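Local coordinates for protein PLP-Dependent L-Arginine Hydroxylase MppP (Streptomyces wadayamensis, PDB 6C9B) that is a PLP-dependent oxidase that acts on L-arginine and has 4-hydroxy-2-ketoarginine and 2-ketoarginine as its products, at residues 56-61 and 79-84; 116-121 and 152-157. All coordinates share one frame; numbering follows the deposited sequence.

Contact 1: 56-61 and 79-84; sequences PVQQIE and AEPGRV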
loop_
_atom_site.group_PDB
_atom_site.type_symbol
_atom_site.label_atom_id
_atom_site.label_comp_id
_atom_site.label_asym_id
_atom_site.label_seq_id
_atom_site.Cartn_x
_atom_site.Cartn_y
_atom_site.Cartn_z
ATOM N N PRO B 56 -10.410 -15.159 13.662
ATOM C CA PRO B 56 -10.525 -13.697 13.602
ATOM C C PRO B 56 -9.176 -13.071 13.321
ATOM O O PRO B 56 -8.168 -13.423 13.943
ATOM C CB PRO B 56 -11.036 -13.316 15.001
ATOM C CG PRO B 56 -11.440 -14.598 15.656
ATOM C CD PRO B 56 -10.616 -15.665 15.029
ATOM N N VAL B 57 -9.170 -12.103 12.404
ATOM C CA VAL B 57 -7.914 -11.492 12.002
ATOM C C VAL B 57 -7.225 -10.832 13.192
ATOM O O VAL B 57 -5.987 -10.788 13.245
ATOM C CB VAL B 57 -8.160 -10.502 10.842
ATOM C CG1 VAL B 57 -9.134 -9.401 11.259
ATOM C CG2 VAL B 57 -6.845 -9.929 10.330
ATOM N N GLN B 58 -7.998 -10.335 14.171
ATOM C CA GLN B 58 -7.408 -9.652 15.323
ATOM C C GLN B 58 -6.502 -10.578 16.127
ATOM O O GLN B 58 -5.497 -10.131 16.699
ATOM C CB GLN B 58 -8.516 -9.094 16.226
ATOM C CG GLN B 58 -8.043 -8.623 17.607
ATOM C CD GLN B 58 -7.208 -7.362 17.525
ATOM O OE1 GLN B 58 -5.995 -7.380 17.749
ATOM N NE2 GLN B 58 -7.860 -6.251 17.197
ATOM N N GLN B 59 -6.848 -11.859 16.202
ATOM C CA GLN B 59 -6.022 -12.790 16.956
ATOM C C GLN B 59 -4.734 -13.082 16.206
ATOM O O GLN B 59 -3.645 -13.087 16.791
ATOM C CB GLN B 59 -6.797 -14.077 17.210
ATOM C CG GLN B 59 -8.024 -13.892 18.085
ATOM C CD GLN B 59 -8.764 -15.188 18.328
ATOM O OE1 GLN B 59 -8.297 -16.264 17.951
ATOM N NE2 GLN B 59 -9.929 -15.093 18.957
ATOM N N ILE B 60 -4.834 -13.281 14.894
ATOM C CA ILE B 60 -3.636 -13.499 14.096
ATOM C C ILE B 60 -2.751 -12.262 14.155
ATOM O O ILE B 60 -1.529 -12.354 14.339
ATOM C CB ILE B 60 -4.022 -13.865 12.651
ATOM C CG1 ILE B 60 -4.800 -15.186 12.634
ATOM C CG2 ILE B 60 -2.775 -14.001 11.772
ATOM C CD1 ILE B 60 -5.405 -15.507 11.269
ATOM N N GLU B 61 -3.358 -11.082 14.033
ATOM C CA GLU B 61 -2.579 -9.849 14.104
ATOM C C GLU B 61 -1.885 -9.707 15.453
ATOM O O GLU B 61 -0.700 -9.358 15.521
ATOM C CB GLU B 61 -3.477 -8.650 13.855
ATOM C CG GLU B 61 -2.691 -7.334 13.772
ATOM C CD GLU B 61 -3.569 -6.110 13.609
ATOM O OE1 GLU B 61 -3.058 -5.100 13.085
ATOM O OE2 GLU B 61 -4.752 -6.134 14.023
ATOM N N ALA B 79 0.360 -3.238 23.479
ATOM C CA ALA B 79 -0.270 -4.446 22.960
ATOM C C ALA B 79 -1.789 -4.353 22.908
ATOM O O ALA B 79 -2.438 -5.265 22.396
ATOM C CB ALA B 79 0.152 -5.646 23.813
ATOM N N GLU B 80 -2.362 -3.267 23.383
ATOM C CA GLU B 80 -3.802 -3.090 23.323
ATOM C C GLU B 80 -4.239 -3.006 21.860
ATOM O O GLU B 80 -3.566 -2.355 21.054
ATOM C CB GLU B 80 -4.202 -1.811 24.073
ATOM C CG GLU B 80 -3.762 -1.748 25.549
ATOM C CD GLU B 80 -2.248 -1.556 25.750
ATOM O OE1 GLU B 80 -1.597 -0.869 24.927
ATOM O OE2 GLU B 80 -1.708 -2.113 26.733
ATOM N N PRO B 81 -5.340 -3.651 21.473
ATOM C CA PRO B 81 -5.796 -3.542 20.079
ATOM C C PRO B 81 -5.985 -2.092 19.646
ATOM O O PRO B 81 -6.579 -1.284 20.361
ATOM C CB PRO B 81 -7.119 -4.312 20.085
ATOM C CG PRO B 81 -6.953 -5.309 21.175
ATOM C CD PRO B 81 -6.153 -4.616 22.236
ATOM N N GLY B 82 -5.442 -1.756 18.470
ATOM C CA GLY B 82 -5.562 -0.436 17.887
ATOM C C GLY B 82 -4.376 0.478 18.110
ATOM O O GLY B 82 -4.304 1.538 17.470
ATOM N N ARG B 83 -3.448 0.107 18.993
ATOM C CA ARG B 83 -2.266 0.924 19.219
ATOM C C ARG B 83 -1.184 0.660 18.191
ATOM O O ARG B 83 -0.288 1.501 18.016
ATOM C CB ARG B 83 -1.728 0.671 20.627
ATOM C CG ARG B 83 -2.597 1.286 21.762
ATOM C CD ARG B 83 -2.619 2.819 21.725
ATOM N NE ARG B 83 -1.280 3.402 21.836
ATOM C CZ ARG B 83 -0.579 3.409 22.961
ATOM N NH1 ARG B 83 -1.084 2.889 24.075
ATOM N NH2 ARG B 83 0.625 3.930 22.974
ATOM N N VAL B 84 -1.231 -0.493 17.529
ATOM C CA VAL B 84 -0.320 -0.819 16.441
ATOM C C VAL B 84 -1.179 -0.944 15.193
ATOM O O VAL B 84 -1.984 -1.879 15.092
ATOM C CB VAL B 84 0.438 -2.131 16.687
ATOM C CG1 VAL B 84 1.317 -2.505 15.446
ATOM C CG2 VAL B 84 1.309 -2.055 17.937
#
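The side-chain amide of Gln58 turns one of its faces to the ring of Pro81, which comes down on it with the CB–CG edge leading. CB of Pro81 lies 3.6 Å from NE2 of Gln58, above the amide plane and displaced toward the nitrogen, while CG of Pro81 stands higher over the same face, 4.1 Å from OE1 of Gln58. The two side chains cross at about a right angle. Gln58 gets there through a kink: its CG is anti to the backbone N, but a turn at chi2 (70°) brings the amide round toward the proline. The amide oxygen OE1 is hydrogen-bonded to Ser62 OG, one turn further along helix 57-71, which restrains the rotation of the flat group.

The second flat group, the carboxylate of Glu61, reaches across on an extended chain. Its OE1 comes within 3.9 Å of Val84 O, which lies well off the carboxylate plane; no bond forms there, and OE1 is instead hydrogen-bonded to Ser86 OG in strand 84-87. Pro81 and Gly82 occupy the two central positions of a type II turn from Glu80 to Arg83, closed by Arg83 N to Glu80 O at 3.2 Å. Gly82, with phi 98°, takes the backbone shape usual for glycine in such a turn.

With no hydrogen bond across these segments, the junction rests on van der Waals contact between an amide face and aliphatic carbons. Polar groups at the margin are served by neighbouring serines, Ser86 among them tying the start of the helix to the sheet.

Contact 2: 116-121 and 152-157; sequences DNIADL and CVFVTT. With EGV ((4S)-5-carbamimidamido-4-hydroxy-2-oxopentanoic acid), chain F.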
loop_
_atom_site.group_PDB
_atom_site.type_symbol
_atom_site.label_atom_id
_atom_site.label_comp_id
_atom_site.label_asym_id
_atom_site.label_seq_id
_atom_site.Cartn_x
_atom_site.Cartn_y
_atom_site.Cartn_z
ATOM N N ASP B 116 15.409 8.110 0.723
ATOM C CA ASP B 116 14.922 9.392 0.221
ATOM C C ASP B 116 13.410 9.465 0.202
ATOM O O ASP B 116 12.865 10.583 0.206
ATOM C CB ASP B 116 15.515 9.746 -1.170
ATOM C CG ASP B 116 15.074 8.799 -2.325
ATOM O OD1 ASP B 116 14.566 7.699 -2.074
ATOM O OD2 ASP B 116 15.255 9.202 -3.495
ATOM N N ASN B 117 12.700 8.341 0.283
ATOM C CA ASN B 117 11.266 8.495 0.166
ATOM C C ASN B 117 10.675 9.072 1.454
ATOM O O ASN B 117 9.604 9.683 1.393
ATOM C CB ASN B 117 10.590 7.200 -0.275
ATOM C CG ASN B 117 10.310 6.272 0.828
ATOM O OD1 ASN B 117 10.966 6.286 1.865
ATOM N ND2 ASN B 117 9.328 5.406 0.605
ATOM N N ILE B 118 11.386 8.977 2.589
ATOM C CA ILE B 118 10.943 9.666 3.806
ATOM C C ILE B 118 10.853 11.161 3.536
ATOM O O ILE B 118 9.826 11.809 3.791
ATOM C CB ILE B 118 11.885 9.363 4.987
ATOM C CG1 ILE B 118 11.812 7.879 5.390
ATOM C CG2 ILE B 118 11.505 10.192 6.203
ATOM C CD1 ILE B 118 12.960 7.422 6.269
ATOM N N ALA B 119 11.938 11.724 2.984
ATOM C CA ALA B 119 11.964 13.145 2.659
ATOM C C ALA B 119 10.918 13.480 1.622
ATOM O O ALA B 119 10.237 14.507 1.714
ATOM C CB ALA B 119 13.355 13.552 2.137
ATOM N N ASP B 120 10.783 12.630 0.606
ATOM C CA ASP B 120 9.874 12.948 -0.489
ATOM C C ASP B 120 8.393 12.870 -0.080
ATOM O O ASP B 120 7.573 13.669 -0.564
ATOM C CB ASP B 120 10.178 12.010 -1.647
ATOM C CG ASP B 120 11.509 12.337 -2.326
ATOM O OD1 ASP B 120 12.002 13.472 -2.214
ATOM O OD2 ASP B 120 12.040 11.478 -3.023
ATOM N N LEU B 121 8.044 11.958 0.828
ATOM C CA LEU B 121 6.675 11.878 1.314
ATOM C C LEU B 121 6.360 13.038 2.245
ATOM O O LEU B 121 5.274 13.613 2.176
ATOM C CB LEU B 121 6.440 10.549 2.019
ATOM C CG LEU B 121 6.462 9.337 1.078
ATOM C CD1 LEU B 121 6.460 8.020 1.910
ATOM C CD2 LEU B 121 5.324 9.376 0.102
ATOM N N CYS B 152 8.326 18.155 14.700
ATOM C CA CYS B 152 8.650 16.733 14.674
ATOM C C CYS B 152 10.131 16.609 14.382
ATOM O O CYS B 152 10.674 17.380 13.586
ATOM C CB CYS B 152 7.846 15.994 13.609
ATOM S SG CYS B 152 8.204 14.266 13.437
ATOM N N VAL B 153 10.762 15.667 15.069
ATOM C CA VAL B 153 12.123 15.209 14.793
ATOM C C VAL B 153 11.988 13.775 14.333
ATOM O O VAL B 153 11.344 12.972 15.014
ATOM C CB VAL B 153 13.010 15.292 16.047
ATOM C CG1 VAL B 153 14.384 14.707 15.765
ATOM C CG2 VAL B 153 13.144 16.729 16.541
ATOM N N PHE B 154 12.541 13.464 13.160
ATOM C CA PHE B 154 12.376 12.149 12.542
ATOM C C PHE B 154 13.738 11.482 12.394
ATOM O O PHE B 154 14.627 12.024 11.717
ATOM C CB PHE B 154 11.707 12.287 11.184
ATOM C CG PHE B 154 11.232 10.983 10.609
ATOM C CD1 PHE B 154 12.139 10.029 10.156
ATOM C CD2 PHE B 154 9.906 10.723 10.488
ATOM C CE1 PHE B 154 11.684 8.827 9.623
ATOM C CE2 PHE B 154 9.460 9.538 9.943
ATOM C CZ PHE B 154 10.358 8.588 9.529
ATOM N N VAL B 155 13.891 10.291 12.989
ATOM C CA VAL B 155 15.164 9.572 12.972
ATOM C C VAL B 155 14.947 8.162 12.441
ATOM O O VAL B 155 14.097 7.417 12.946
ATOM C CB VAL B 155 15.816 9.502 14.365
ATOM C CG1 VAL B 155 17.157 8.715 14.298
ATOM C CG2 VAL B 155 16.070 10.892 14.915
ATOM N N THR B 156 15.714 7.807 11.424
ATOM C CA THR B 156 15.777 6.445 10.919
ATOM C C THR B 156 16.890 5.733 11.676
ATOM O O THR B 156 18.037 6.200 11.673
ATOM C CB THR B 156 16.070 6.491 9.423
ATOM O OG1 THR B 156 15.118 7.350 8.778
ATOM C CG2 THR B 156 16.011 5.096 8.795
ATOM N N THR B 157 16.561 4.632 12.359
ATOM C CA THR B 157 17.574 3.923 13.144
ATOM C C THR B 157 17.266 2.435 13.199
ATOM O O THR B 157 16.155 2.033 13.570
ATOM C CB THR B 157 17.707 4.489 14.565
ATOM O OG1 THR B 157 18.677 3.701 15.271
ATOM C CG2 THR B 157 16.365 4.468 15.332
HETATM C C10 EGV F . 15.946 0.488 -0.250
HETATM C C02 EGV F . 11.280 0.880 -2.139
HETATM C C03 EGV F . 9.926 2.972 -1.977
HETATM C C06 EGV F . 12.114 0.772 -0.878
HETATM C C07 EGV F . 13.587 1.000 -1.283
HETATM C C09 EGV F . 14.557 1.082 -0.076
HETATM N N01 EGV F . 11.028 2.257 -2.537
HETATM N N04 EGV F . 9.678 4.310 -2.374
HETATM N N05 EGV F . 9.164 2.403 -1.067
HETATM O O08 EGV F . 11.972 -0.476 -0.332
HETATM O O11 EGV F . 16.635 0.411 0.749
HETATM O O12 EGV F . 16.362 0.093 -1.356
HETATM O O13 EGV F . 14.245 1.600 0.992
#
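Ile118 approaches Phe154 over a ring face and Thr156 by its tip, its two branches dividing the work. The CG2 methyl sits over the Phe154 ring in a CH-pi contact, 3.9 Å from the centroid and 21° off the ring normal, displaced toward the rim so that CE1 is its nearest carbon at 3.7 Å. The longer branch runs past the ring: CD1 of Ile118 ends 3.3 Å from OG1 of Thr156, a close approach of a methyl to a hydroxyl oxygen. With CG1 beside the backbone N (chi1 -66°) and CG2 anti to it, one branch covers the ring while the other reaches past it to Thr156.

Phe154 and Thr156 are two residues apart and both face the helix. Their side chains also meet each other, since OG1 of Thr156 lies in the ring plane at the edge of Phe154, 3.8 Å from CE1. That hydroxyl is hydrogen-bonded to Thr114 OG1 in the loop preceding the helix. The ring also packs on Met94 of helix 90-101, which Leu121 touches as well.

The next residue to Ile118 faces the active site: Asn117 belongs to the pocket of the bound hydroxyketoarginine, and its ND2 stands 3.2 Å from N04 of the EGV guanidine. ND2 is hydrogen-bonded to Ser91 OG and to Asp249 O of the second subunit, which fix the amide at the dimer interface.

The chemistry across the segments is thus apolar and buried, with one hydroxyl satisfied by Thr114. It packs the N-terminal part of helix 116-124 on the central sheet, directly behind a residue that lines the ligand pocket.

Overall arrangement
Following the chain from the N terminus, contact 1 comes first: helix 57-71 sets out at residues 56-61, and the loop after it returns at 79-84, closing a span of 17 intervening residues just as the chain enters edge strand 84-87. Contact 2 opens later, on helix 116-124, and closes when strand 152-156 returns beneath it after strand 128-133 and two short helices. The loops therefore follow in series, neither nested nor crossed, and the centres of contact 1 and contact 2 are about 26 Å apart. Both involve the seven-stranded sheet of the PLP-binding fold: contact 1 joins an outlying helix to the approach to its edge, whereas contact 2 packs a helix on its interior beside the active site.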